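Local coordinates for protein 6-phosphogluconate dehydrogenase, NAD-binding (Mycolicibacterium smegmatis MC2 155, PDB 6SMT) that reduces imines with S enantioselectivity, binding NADPH as its cofactor, at residues G134-I140 with D157-L162; R94-S100 with R120-I126; R228-H234 with D283-R287. The contacts are given in a common frame with arbitrary orientation. Where two conformers were deposited one is given. Residue numbers count along the deposited sequence, not the author numbering.

Contact 1: G134-I140 with D157-L162; sequences GTRGASI and DTLGQL
Residues 139-140 and 161-162 pair as parallel strands. Ser139 CA is 4.8 Å from Gln161 CA, and Ile140 CA is 5.1 Å from Leu162 CA. Thr135 to Ala138 form a type I turn, with Ala138 N bonded to Thr135 O at 3.1 Å. Thr135 OG1 also accepts from Gly137 N at 3.1 Å, an ST turn, and hydrogen-bonds Thr132 O. Residues 157-159 have helical backbone angles. Asp157 O accepts from Arg136 NH2 at 2.8 Å, the arginine being m, m with chi3 near 92°. A water joins Arg136 NH1 (2.8 Å), Asp157 OD1 (2.6 Å) and Gly160 O (2.8 Å); OD1 also has a salt bridge to Arg153. Thr158 O takes a CA-H contact from Gly134 CA at 3.4 Å. Leu159 O accepts from Gly134 N at 2.8 Å. Leu159 CB lies 3.8 Å from Ile140 CD1. Gly160 is nearly extended at phi/psi 161/-176; a CB here would clash with Ala138 CB. Gln161 bonds both ways, as parallel strands do: its N to Ala138 O at 2.9 Å, its O from Ile140 N at 2.9 Å. Its side chain (m, t, chi3 54°) reaches back, and NE2 donates to the turn carbonyl Arg136 O at 2.8 Å. Leu162 CD2 lies 4.4 Å from Ile140 CB, on the same face. The pair closes the beta-alpha-beta unit 139-143, 146-156, 161-164. Helix 146-156 covers Leu162, helix 20-31 packs on Leu159, and strand 139-143 has antiparallel strand 120-126 on its other flank.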
loop_
_atom_site.group_PDB
_atom_site.type_symbol
_atom_site.label_atom_id
_atom_site.label_comp_id
_atom_site.label_asym_id
_atom_site.label_seq_id
_atom_site.Cartn_x
_atom_site.Cartn_y
_atom_site.Cartn_z
ATOM N N GLY B 134 -16.703 7.220 -15.556
ATOM C CA GLY B 134 -17.758 6.791 -16.504
ATOM C C GLY B 134 -17.956 5.295 -16.474
ATOM O O GLY B 134 -18.650 4.785 -17.395
ATOM N N THR B 135 -17.374 4.571 -15.547
ATOM C CA THR B 135 -17.478 3.099 -15.362
ATOM C C THR B 135 -17.869 2.772 -13.931
ATOM O O THR B 135 -17.657 3.592 -12.972
ATOM C CB THR B 135 -16.212 2.337 -15.780
ATOM O OG1 THR B 135 -15.260 2.333 -14.706
ATOM C CG2 THR B 135 -15.552 2.881 -17.037
ATOM N N ARG B 136 -18.274 1.524 -13.698
ATOM C CA ARG B 136 -18.535 1.045 -12.340
ATOM C C ARG B 136 -17.271 0.887 -11.504
ATOM O O ARG B 136 -17.390 0.733 -10.291
ATOM C CB ARG B 136 -19.308 -0.263 -12.433
ATOM C CG ARG B 136 -20.638 -0.101 -13.159
ATOM C CD ARG B 136 -21.691 0.745 -12.472
ATOM N NE ARG B 136 -21.574 2.112 -12.911
ATOM C CZ ARG B 136 -22.018 3.162 -12.220
ATOM N NH1 ARG B 136 -22.692 3.009 -11.080
ATOM N NH2 ARG B 136 -21.813 4.350 -12.733
ATOM N N GLY B 137 -16.092 1.042 -12.070
ATOM C CA GLY B 137 -14.837 1.034 -11.309
ATOM C C GLY B 137 -14.517 2.368 -10.659
ATOM O O GLY B 137 -13.507 2.382 -9.928
ATOM N N ALA B 138 -15.263 3.404 -10.997
ATOM C CA ALA B 138 -15.028 4.676 -10.286
ATOM C C ALA B 138 -15.790 4.725 -9.008
ATOM O O ALA B 138 -16.885 4.158 -8.876
ATOM C CB ALA B 138 -15.401 5.858 -11.170
ATOM N N SER B 139 -15.282 5.544 -8.080
ATOM C CA SER B 139 -15.965 5.814 -6.804
ATOM C C SER B 139 -15.830 7.282 -6.475
ATOM O O SER B 139 -14.714 7.791 -6.457
ATOM C CB SER B 139 -15.390 4.977 -5.696
ATOM O OG SER B 139 -15.925 5.354 -4.419
ATOM N N ILE B 140 -16.962 7.923 -6.160
ATOM C CA ILE B 140 -16.997 9.350 -5.772
ATOM C C ILE B 140 -17.801 9.405 -4.487
ATOM O O ILE B 140 -18.929 8.856 -4.385
ATOM C CB ILE B 140 -17.537 10.257 -6.882
ATOM C CG1 ILE B 140 -16.857 9.994 -8.222
ATOM C CG2 ILE B 140 -17.349 11.703 -6.418
ATOM C CD1 ILE B 140 -17.422 10.821 -9.341
ATOM N N ASP B 157 -24.646 9.682 -11.357
ATOM C CA ASP B 157 -24.449 8.215 -11.488
ATOM C C ASP B 157 -23.768 7.841 -12.795
ATOM O O ASP B 157 -23.175 6.771 -12.814
ATOM C CB ASP B 157 -25.804 7.507 -11.531
ATOM C CG ASP B 157 -26.404 7.149 -10.191
ATOM O OD1 ASP B 157 -25.617 6.958 -9.223
ATOM O OD2 ASP B 157 -27.662 7.097 -10.108
ATOM N N THR B 158 -23.742 8.741 -13.797
ATOM C CA THR B 158 -23.033 8.455 -15.043
ATOM C C THR B 158 -21.512 8.503 -14.798
ATOM O O THR B 158 -20.784 7.972 -15.623
ATOM C CB THR B 158 -23.422 9.433 -16.166
ATOM O OG1 THR B 158 -22.976 10.747 -15.905
ATOM C CG2 THR B 158 -24.909 9.582 -16.336
ATOM N N LEU B 159 -21.045 9.044 -13.671
ATOM C CA LEU B 159 -19.573 9.172 -13.492
ATOM C C LEU B 159 -18.983 7.939 -12.824
ATOM O O LEU B 159 -17.769 7.670 -12.974
ATOM C CB LEU B 159 -19.326 10.383 -12.610
ATOM C CG LEU B 159 -19.784 11.735 -13.137
ATOM C CD1 LEU B 159 -19.604 12.768 -12.073
ATOM C CD2 LEU B 159 -19.048 11.974 -14.479
ATOM N N GLY B 160 -19.791 7.198 -12.071
ATOM C CA GLY B 160 -19.223 6.134 -11.231
ATOM C C GLY B 160 -20.157 5.711 -10.120
ATOM O O GLY B 160 -21.313 6.137 -10.087
ATOM N N GLN B 161 -19.719 4.833 -9.266
ATOM C CA GLN B 161 -20.425 4.470 -8.050
ATOM C C GLN B 161 -20.324 5.607 -7.041
ATOM O O GLN B 161 -19.234 6.210 -6.926
ATOM C CB GLN B 161 -19.869 3.194 -7.404
ATOM C CG GLN B 161 -19.943 2.038 -8.391
ATOM C CD GLN B 161 -19.916 0.679 -7.755
ATOM O OE1 GLN B 161 -20.736 0.389 -6.870
ATOM N NE2 GLN B 161 -19.055 -0.168 -8.294
ATOM N N LEU B 162 -21.464 6.010 -6.523
ATOM C CA LEU B 162 -21.555 7.166 -5.626
ATOM C C LEU B 162 -21.842 6.754 -4.209
ATOM O O LEU B 162 -22.595 5.772 -3.932
ATOM C CB LEU B 162 -22.664 8.088 -6.129
ATOM C CG LEU B 162 -22.746 8.372 -7.610
ATOM C CD1 LEU B 162 -23.951 9.272 -7.815
ATOM C CD2 LEU B 162 -21.482 8.955 -8.179
HETATM O O HOH W 1 -23.896 5.145 -9.789
HETATM O O HOH W 2 -18.601 5.378 -4.002
#

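Contact 2: R94-S100 with R120-I126. With NDP (NADPH dihydro-nicotinamide-adenine-dinucleotide phosphate), chain L.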
loop_
_atom_site.group_PDB
_atom_site.type_symbol
_atom_site.label_atom_id
_atom_site.label_comp_id
_atom_site.label_asym_id
_atom_site.label_seq_id
_atom_site.Cartn_x
_atom_site.Cartn_y
_atom_site.Cartn_z
ATOM N N ARG B 94 -28.584 27.679 -8.231
ATOM C CA ARG B 94 -27.987 26.509 -8.888
ATOM C C ARG B 94 -27.245 25.695 -7.835
ATOM O O ARG B 94 -27.137 26.081 -6.708
ATOM C CB ARG B 94 -27.015 27.006 -9.948
ATOM C CG ARG B 94 -27.698 27.796 -11.076
ATOM C CD ARG B 94 -26.766 28.379 -12.109
ATOM N NE ARG B 94 -27.481 29.407 -12.879
ATOM C CZ ARG B 94 -28.286 29.164 -13.862
ATOM N NH1 ARG B 94 -28.329 27.953 -14.391
ATOM N NH2 ARG B 94 -28.963 30.167 -14.434
ATOM N N THR B 95 -26.727 24.555 -8.254
ATOM C CA THR B 95 -25.957 23.647 -7.369
ATOM C C THR B 95 -24.527 23.616 -7.826
ATOM O O THR B 95 -24.256 23.425 -9.014
ATOM C CB THR B 95 -26.516 22.218 -7.436
ATOM O OG1 THR B 95 -27.863 22.299 -6.939
ATOM C CG2 THR B 95 -25.731 21.272 -6.525
ATOM N N VAL B 96 -23.581 23.778 -6.905
ATOM C CA VAL B 96 -22.138 23.686 -7.201
ATOM C C VAL B 96 -21.652 22.462 -6.429
ATOM O O VAL B 96 -22.009 22.280 -5.243
ATOM C CB VAL B 96 -21.392 24.915 -6.675
ATOM C CG1 VAL B 96 -19.899 24.734 -6.770
ATOM C CG2 VAL B 96 -21.861 26.152 -7.446
ATOM N N ILE B 97 -20.879 21.595 -7.083
ATOM C CA ILE B 97 -20.233 20.464 -6.395
ATOM C C ILE B 97 -18.743 20.667 -6.513
ATOM O O ILE B 97 -18.168 20.662 -7.619
ATOM C CB ILE B 97 -20.673 19.108 -6.955
ATOM C CG1 ILE B 97 -22.191 18.995 -6.855
ATOM C CG2 ILE B 97 -19.954 17.991 -6.245
ATOM C CD1 ILE B 97 -22.737 17.643 -7.326
ATOM N N GLY B 98 -18.062 20.744 -5.380
ATOM C CA GLY B 98 -16.614 20.810 -5.342
ATOM C C GLY B 98 -16.090 19.409 -5.514
ATOM O O GLY B 98 -16.529 18.517 -4.794
ATOM N N LEU B 99 -15.197 19.207 -6.445
ATOM C CA LEU B 99 -14.519 17.910 -6.672
ATOM C C LEU B 99 -13.038 18.176 -6.686
ATOM O O LEU B 99 -12.302 17.642 -7.550
ATOM C CB LEU B 99 -15.021 17.254 -7.986
ATOM C CG LEU B 99 -16.461 16.860 -7.978
ATOM C CD1 LEU B 99 -16.832 16.358 -9.389
ATOM C CD2 LEU B 99 -16.795 15.808 -6.954
ATOM N N SER B 100 -12.505 18.936 -5.775
ATOM C CA SER B 100 -11.107 19.357 -5.724
ATOM C C SER B 100 -10.542 18.992 -4.363
ATOM O O SER B 100 -11.093 19.455 -3.329
ATOM C CB SER B 100 -11.001 20.877 -5.973
ATOM O OG SER B 100 -11.609 21.200 -7.256
ATOM N N ARG B 120 -26.448 26.294 -3.786
ATOM C CA ARG B 120 -26.509 25.028 -2.994
ATOM C C ARG B 120 -25.133 24.375 -3.216
ATOM O O ARG B 120 -24.540 24.640 -4.297
ATOM C CB ARG B 120 -27.743 24.280 -3.524
ATOM C CG ARG B 120 -29.063 24.904 -3.039
ATOM C CD ARG B 120 -30.293 24.077 -3.332
ATOM N NE ARG B 120 -30.426 23.871 -4.746
ATOM C CZ ARG B 120 -31.193 22.952 -5.309
ATOM N NH1 ARG B 120 -31.865 22.121 -4.547
ATOM N NH2 ARG B 120 -31.271 22.867 -6.621
ATOM N N TYR B 121 -24.627 23.647 -2.226
ATOM C CA TYR B 121 -23.289 23.031 -2.386
ATOM C C TYR B 121 -23.311 21.608 -1.927
ATOM O O TYR B 121 -23.821 21.306 -0.842
ATOM C CB TYR B 121 -22.250 23.812 -1.569
ATOM C CG TYR B 121 -20.834 23.333 -1.757
ATOM C CD1 TYR B 121 -20.134 23.604 -2.903
ATOM C CD2 TYR B 121 -20.201 22.634 -0.781
ATOM C CE1 TYR B 121 -18.838 23.200 -3.057
ATOM C CE2 TYR B 121 -18.881 22.244 -0.897
ATOM C CZ TYR B 121 -18.204 22.459 -2.078
ATOM O OH TYR B 121 -16.890 22.075 -2.248
ATOM N N LEU B 122 -22.673 20.738 -2.698
ATOM C CA LEU B 122 -22.225 19.421 -2.203
ATOM C C LEU B 122 -20.716 19.425 -2.285
ATOM O O LEU B 122 -20.158 19.957 -3.261
ATOM C CB LEU B 122 -22.757 18.220 -2.975
ATOM C CG LEU B 122 -24.240 18.074 -2.945
ATOM C CD1 LEU B 122 -24.659 16.987 -3.952
ATOM C CD2 LEU B 122 -24.713 17.707 -1.560
ATOM N N ASP B 123 -20.012 18.765 -1.384
ATOM C CA ASP B 123 -18.576 18.504 -1.539
ATOM C C ASP B 123 -18.401 17.066 -1.973
ATOM O O ASP B 123 -19.140 16.174 -1.506
ATOM C CB ASP B 123 -17.815 18.715 -0.222
ATOM C CG ASP B 123 -16.315 18.872 -0.536
ATOM O OD1 ASP B 123 -15.978 19.804 -1.332
ATOM O OD2 ASP B 123 -15.481 17.982 -0.099
ATOM N N GLY B 124 -17.485 16.806 -2.886
ATOM C CA GLY B 124 -17.229 15.445 -3.339
ATOM C C GLY B 124 -15.749 15.156 -3.460
ATOM O O GLY B 124 -14.938 16.064 -3.468
ATOM N N ALA B 125 -15.414 13.889 -3.373
ATOM C CA ALA B 125 -14.044 13.404 -3.458
ATOM C C ALA B 125 -14.039 12.200 -4.391
ATOM O O ALA B 125 -14.706 11.177 -4.129
ATOM C CB ALA B 125 -13.524 13.035 -2.122
ATOM N N ILE B 126 -13.291 12.323 -5.463
ATOM C CA ILE B 126 -13.097 11.252 -6.458
ATOM C C ILE B 126 -11.947 10.361 -6.021
ATOM O O ILE B 126 -10.838 10.849 -5.765
ATOM C CB ILE B 126 -12.809 11.835 -7.856
ATOM C CG1 ILE B 126 -13.913 12.811 -8.304
ATOM C CG2 ILE B 126 -12.607 10.684 -8.870
ATOM C CD1 ILE B 126 -13.450 13.681 -9.423
HETATM P PA NDP L . -4.666 19.237 -11.034
HETATM O O1A NDP L . -4.897 18.834 -9.607
HETATM O O2A NDP L . -3.281 19.246 -11.600
HETATM O O5B NDP L . -5.368 20.639 -11.274
HETATM C C5B NDP L . -5.249 21.208 -12.590
HETATM C C4B NDP L . -6.467 22.057 -12.851
HETATM O O4B NDP L . -6.574 23.126 -11.866
HETATM C C3B NDP L . -6.388 22.769 -14.216
HETATM O O3B NDP L . -7.678 22.943 -14.771
HETATM C C2B NDP L . -5.789 24.100 -13.815
HETATM O O2B NDP L . -5.997 25.211 -14.682
HETATM C C1B NDP L . -6.616 24.354 -12.570
HETATM N N9A NDP L . -6.093 25.401 -11.700
HETATM C C8A NDP L . -4.950 25.384 -10.935
HETATM N N7A NDP L . -4.783 26.490 -10.248
HETATM C C5A NDP L . -5.863 27.292 -10.580
HETATM C C6A NDP L . -6.250 28.611 -10.231
HETATM N N6A NDP L . -5.616 29.360 -9.334
HETATM N N1A NDP L . -7.383 29.089 -10.790
HETATM C C2A NDP L . -8.071 28.337 -11.654
HETATM N N3A NDP L . -7.789 27.100 -12.075
HETATM C C4A NDP L . -6.662 26.643 -11.517
HETATM O O3 NDP L . -5.517 18.361 -12.073
HETATM P PN NDP L . -6.302 17.015 -12.134
HETATM O O1N NDP L . -7.229 17.106 -13.262
HETATM O O2N NDP L . -5.333 15.888 -12.119
HETATM O O5D NDP L . -7.088 16.910 -10.735
HETATM C C5D NDP L . -8.147 17.809 -10.425
HETATM C C4D NDP L . -8.612 17.461 -9.033
HETATM O O4D NDP L . -9.142 16.111 -9.072
HETATM C C3D NDP L . -7.545 17.492 -7.930
HETATM O O3D NDP L . -8.021 18.070 -6.720
HETATM C C2D NDP L . -7.240 16.020 -7.723
HETATM O O2D NDP L . -6.755 15.667 -6.430
HETATM C C1D NDP L . -8.548 15.337 -8.027
HETATM N N1N NDP L . -8.404 13.953 -8.519
HETATM C C2N NDP L . -7.605 13.680 -9.597
HETATM C C3N NDP L . -7.388 12.411 -10.016
HETATM C C7N NDP L . -6.522 12.090 -11.169
HETATM O O7N NDP L . -6.369 10.872 -11.416
HETATM N N7N NDP L . -5.967 13.028 -11.918
HETATM C C4N NDP L . -7.978 11.296 -9.304
HETATM C C5N NDP L . -8.864 11.640 -8.211
HETATM C C6N NDP L . -9.085 12.891 -7.873
HETATM P P2B NDP L . -4.996 25.344 -15.957
HETATM O O1X NDP L . -5.268 26.796 -16.455
HETATM O O2X NDP L . -3.577 25.211 -15.410
HETATM O O3X NDP L . -5.283 24.296 -16.956
HETATM O O HOH W 3 -29.902 26.258 -5.672
HETATM O O HOH W 4 -11.850 14.782 -6.433
HETATM O O HOH W 5 -13.965 19.446 -3.174
HETATM O O HOH W 6 -12.941 18.279 -0.751
#
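Strands 95-98 and 120-126 are parallel neighbours in the central sheet of the Rossmann-type domain, joined through helix 104-116 as a beta-alpha-beta unit. Their short axes lie 4.6 Å apart at an angle of 24°. Arg94 O starts the pairing by accepting from Arg120 N at 3.0 Å. A water links the same Arg94 O (3.0 Å) to Arg120 NE (2.6 Å). Thr95 pairs with Arg120, but their polar ends find other partners: Thr95 OG1 bonds His152, and Arg120 NH1 forms a salt bridge with Glu151. Val96 turns both its N and O toward strand 120-126: N to Arg120 O at 2.9 Å, O from Leu122 N at 3.0 Å. Val96 CG1 also packs on Tyr121 CD1 at 4.0 Å. Ile97 points to the opposite face, where its CD1 meets Leu122 CD1 at 3.9 Å, on the side covered by helix 146-156. Gly98 N donates to Leu122 O at 3.1 Å, and Gly98 O accepts from Gly124 N at 2.7 Å. Gly98 must be small: its CA is 3.4 Å from Tyr121 OH, which donates to Asp123 OD1 at 2.6 Å. Leu99 CD2 lies over Gly124 CA at 3.7 Å, and Leu99 CB touches Ile126 CD1 at 4.2 Å. Past the strand the chain enters the NADPH pocket at the C-terminal ends of the parallel strands. Ser100 OG bonds the backbone of Val72 and Val74. Ser100 CA lies 3.5 Å from O3D of the cofactor, and Ile126 O is 3.2 Å from its nicotinamide atom C5N.

Contact 3: R228-H234 with D283-R287; sequences RVEDDRH and DEISR
His234 fills the gap between the end of helix 204-231 and the segment 283-287. With chi1 -55° and chi2 -74°, its ND1 shares a 2.8 Å hydrogen bond with Ser286 OG, whose rotamer is p. One face of the imidazole ring lies against Arg287 CA. Arg287 (t, p, p) folds back so that a face of its guanidinium lies over His234 CD2, with CZ 3.7 Å from that atom. Asp283 OD2 holds this guanidinium by a salt bridge, 2.8 Å from Arg287 NE. Residues 285-287 form a 3-10 segment, with Arg287 N bonded to Glu284 O at 3.0 Å. The contact belongs to the helical C-terminal domain, where Val229 packs on Arg198 and Ile285 on Trp184, both of the second subunit. The helix ends in a Schellman motif: Asp232 has phi/psi 53/50, Arg233 N bonds to Arg228 O at 2.9 Å, and Asp232 N to Val229 O at 3.2 Å. His234 O then accepts from Glu284 N at 2.8 Å. Arg228 (m, t, t) donates from NH1 to Arg233 O at 2.9 Å and also bonds Ser235 O. Glu284 (t, p) passes its CG over one face of the Arg228 guanidinium, 3.6 Å from Arg228 NE, while Glu284 OE1 accepts from the backbone of Ser238 and Ala239.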
loop_
_atom_site.group_PDB
_atom_site.type_symbol
_atom_site.label_atom_id
_atom_site.label_comp_id
_atom_site.label_asym_id
_atom_site.label_seq_id
_atom_site.Cartn_x
_atom_site.Cartn_y
_atom_site.Cartn_z
ATOM N N ARG B 228 -9.026 -5.519 14.913
ATOM C CA ARG B 228 -8.225 -5.514 16.135
ATOM C C ARG B 228 -8.163 -4.136 16.745
ATOM O O ARG B 228 -8.205 -4.012 17.965
ATOM C CB ARG B 228 -6.834 -6.059 15.814
ATOM C CG ARG B 228 -6.779 -7.552 15.565
ATOM C CD ARG B 228 -5.382 -8.018 15.270
ATOM N NE ARG B 228 -5.095 -9.457 15.337
ATOM C CZ ARG B 228 -4.734 -10.098 16.463
ATOM N NH1 ARG B 228 -4.796 -9.480 17.639
ATOM N NH2 ARG B 228 -4.319 -11.354 16.371
ATOM N N VAL B 229 -8.025 -3.137 15.922
ATOM C CA VAL B 229 -8.029 -1.745 16.433
ATOM C C VAL B 229 -9.370 -1.413 17.061
ATOM O O VAL B 229 -9.401 -0.892 18.217
ATOM C CB VAL B 229 -7.646 -0.801 15.303
ATOM C CG1 VAL B 229 -7.920 0.629 15.707
ATOM C CG2 VAL B 229 -6.220 -0.941 14.897
ATOM N N GLU B 230 -10.468 -1.813 16.430
ATOM C CA GLU B 230 -11.802 -1.547 17.028
ATOM C C GLU B 230 -12.045 -2.294 18.315
ATOM O O GLU B 230 -12.658 -1.706 19.212
ATOM C CB GLU B 230 -12.875 -1.991 16.060
ATOM C CG GLU B 230 -13.248 -0.811 15.251
ATOM C CD GLU B 230 -14.430 -0.951 14.291
ATOM O OE1 GLU B 230 -14.973 -2.101 14.114
ATOM O OE2 GLU B 230 -14.808 0.066 13.767
ATOM N N ASP B 231 -11.572 -3.526 18.413
ATOM C CA ASP B 231 -11.743 -4.457 19.539
ATOM C C ASP B 231 -10.705 -4.133 20.610
ATOM O O ASP B 231 -10.846 -4.646 21.720
ATOM C CB ASP B 231 -11.642 -5.930 19.106
ATOM C CG ASP B 231 -12.762 -6.429 18.214
ATOM O OD1 ASP B 231 -13.785 -5.768 18.248
ATOM O OD2 ASP B 231 -12.617 -7.514 17.587
ATOM N N ASP B 232 -9.685 -3.336 20.311
ATOM C CA ASP B 232 -8.526 -3.182 21.201
ATOM C C ASP B 232 -7.969 -4.559 21.522
ATOM O O ASP B 232 -7.773 -4.873 22.686
ATOM C CB ASP B 232 -8.881 -2.469 22.520
ATOM C CG ASP B 232 -7.668 -1.939 23.283
ATOM O OD1 ASP B 232 -6.597 -1.791 22.667
ATOM O OD2 ASP B 232 -7.799 -1.710 24.522
ATOM N N ARG B 233 -7.728 -5.393 20.507
ATOM C CA ARG B 233 -7.367 -6.803 20.671
ATOM C C ARG B 233 -6.072 -7.005 19.862
ATOM O O ARG B 233 -6.183 -7.185 18.644
ATOM C CB ARG B 233 -8.462 -7.756 20.183
ATOM C CG ARG B 233 -8.098 -9.198 20.443
ATOM C CD ARG B 233 -9.051 -10.152 19.815
ATOM N NE ARG B 233 -8.894 -10.268 18.383
ATOM C CZ ARG B 233 -8.057 -11.090 17.778
ATOM N NH1 ARG B 233 -7.267 -11.968 18.448
ATOM N NH2 ARG B 233 -8.116 -11.105 16.472
ATOM N N HIS B 234 -4.924 -6.971 20.530
ATOM C CA HIS B 234 -3.602 -7.052 19.873
ATOM C C HIS B 234 -2.873 -8.329 20.257
ATOM O O HIS B 234 -1.708 -8.459 19.893
ATOM C CB HIS B 234 -2.830 -5.780 20.162
ATOM C CG HIS B 234 -3.598 -4.555 19.765
ATOM N ND1 HIS B 234 -3.756 -4.188 18.485
ATOM C CD2 HIS B 234 -4.319 -3.693 20.512
ATOM C CE1 HIS B 234 -4.464 -3.076 18.425
ATOM N NE2 HIS B 234 -4.844 -2.745 19.653
ATOM N N ASP B 283 2.880 -8.393 20.623
ATOM C CA ASP B 283 1.549 -8.136 20.071
ATOM C C ASP B 283 1.565 -8.150 18.529
ATOM O O ASP B 283 2.661 -8.145 17.909
ATOM C CB ASP B 283 1.058 -6.763 20.491
ATOM C CG ASP B 283 0.553 -6.664 21.910
ATOM O OD1 ASP B 283 0.486 -7.707 22.557
ATOM O OD2 ASP B 283 0.214 -5.537 22.292
ATOM N N GLU B 284 0.375 -8.311 17.967
ATOM C CA GLU B 284 0.172 -8.166 16.518
ATOM C C GLU B 284 0.566 -6.759 16.076
ATOM O O GLU B 284 0.439 -5.756 16.802
ATOM C CB GLU B 284 -1.287 -8.542 16.231
ATOM C CG GLU B 284 -1.639 -8.628 14.755
ATOM C CD GLU B 284 -1.166 -9.786 13.939
ATOM O OE1 GLU B 284 -0.660 -10.713 14.502
ATOM O OE2 GLU B 284 -1.415 -9.714 12.715
ATOM N N ILE B 285 0.896 -6.639 14.787
ATOM C CA ILE B 285 1.303 -5.375 14.178
ATOM C C ILE B 285 0.195 -4.351 14.180
ATOM O O ILE B 285 0.476 -3.152 13.998
ATOM C CB ILE B 285 1.988 -5.704 12.793
ATOM C CG1 ILE B 285 1.143 -6.581 11.915
ATOM C CG2 ILE B 285 3.368 -6.383 12.974
ATOM C CD1 ILE B 285 -0.012 -5.845 11.373
ATOM N N SER B 286 -1.063 -4.679 14.491
ATOM C CA SER B 286 -2.175 -3.757 14.744
ATOM C C SER B 286 -1.891 -2.764 15.874
ATOM O O SER B 286 -2.404 -1.678 15.913
ATOM C CB SER B 286 -3.426 -4.546 15.027
ATOM O OG SER B 286 -3.181 -5.467 16.097
ATOM N N ARG B 287 -0.992 -3.077 16.784
ATOM C CA ARG B 287 -0.660 -2.184 17.900
ATOM C C ARG B 287 0.209 -1.034 17.447
ATOM O O ARG B 287 0.266 -0.030 18.151
ATOM C CB ARG B 287 0.138 -3.006 18.909
ATOM C CG ARG B 287 0.588 -2.280 20.153
ATOM C CD ARG B 287 -0.501 -1.929 21.070
ATOM N NE ARG B 287 -0.864 -3.033 21.916
ATOM C CZ ARG B 287 -1.702 -2.981 22.967
ATOM N NH1 ARG B 287 -2.394 -1.871 23.221
ATOM N NH2 ARG B 287 -1.878 -4.084 23.685
HETATM O O HOH W 7 -5.126 -4.179 24.362
HETATM O O HOH W 8 -4.508 -1.790 25.166
#

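How the contacts relate
From the N terminus, contact 2 closes first, linking 94-100 to 120-126 across helix 104-116. Strand 139-143 follows antiparallel beside 120-126, and contact 1 then closes across helix 146-156 to strand 161-164, the outermost strand of this chain's sheet at that edge. The two are in series and belong to one sheet. They touch where Ile140 CG2 lies 3.5 Å from Ala125 O. Contact 3 closes last, in the C-terminal helical domain, returning over 48 mostly helical residues to the end of helix 204-231. None nests in or crosses another. Contact 3 stands apart, its centre about 34 Å from that of contact 1 and about 37 Å from that of contact 2.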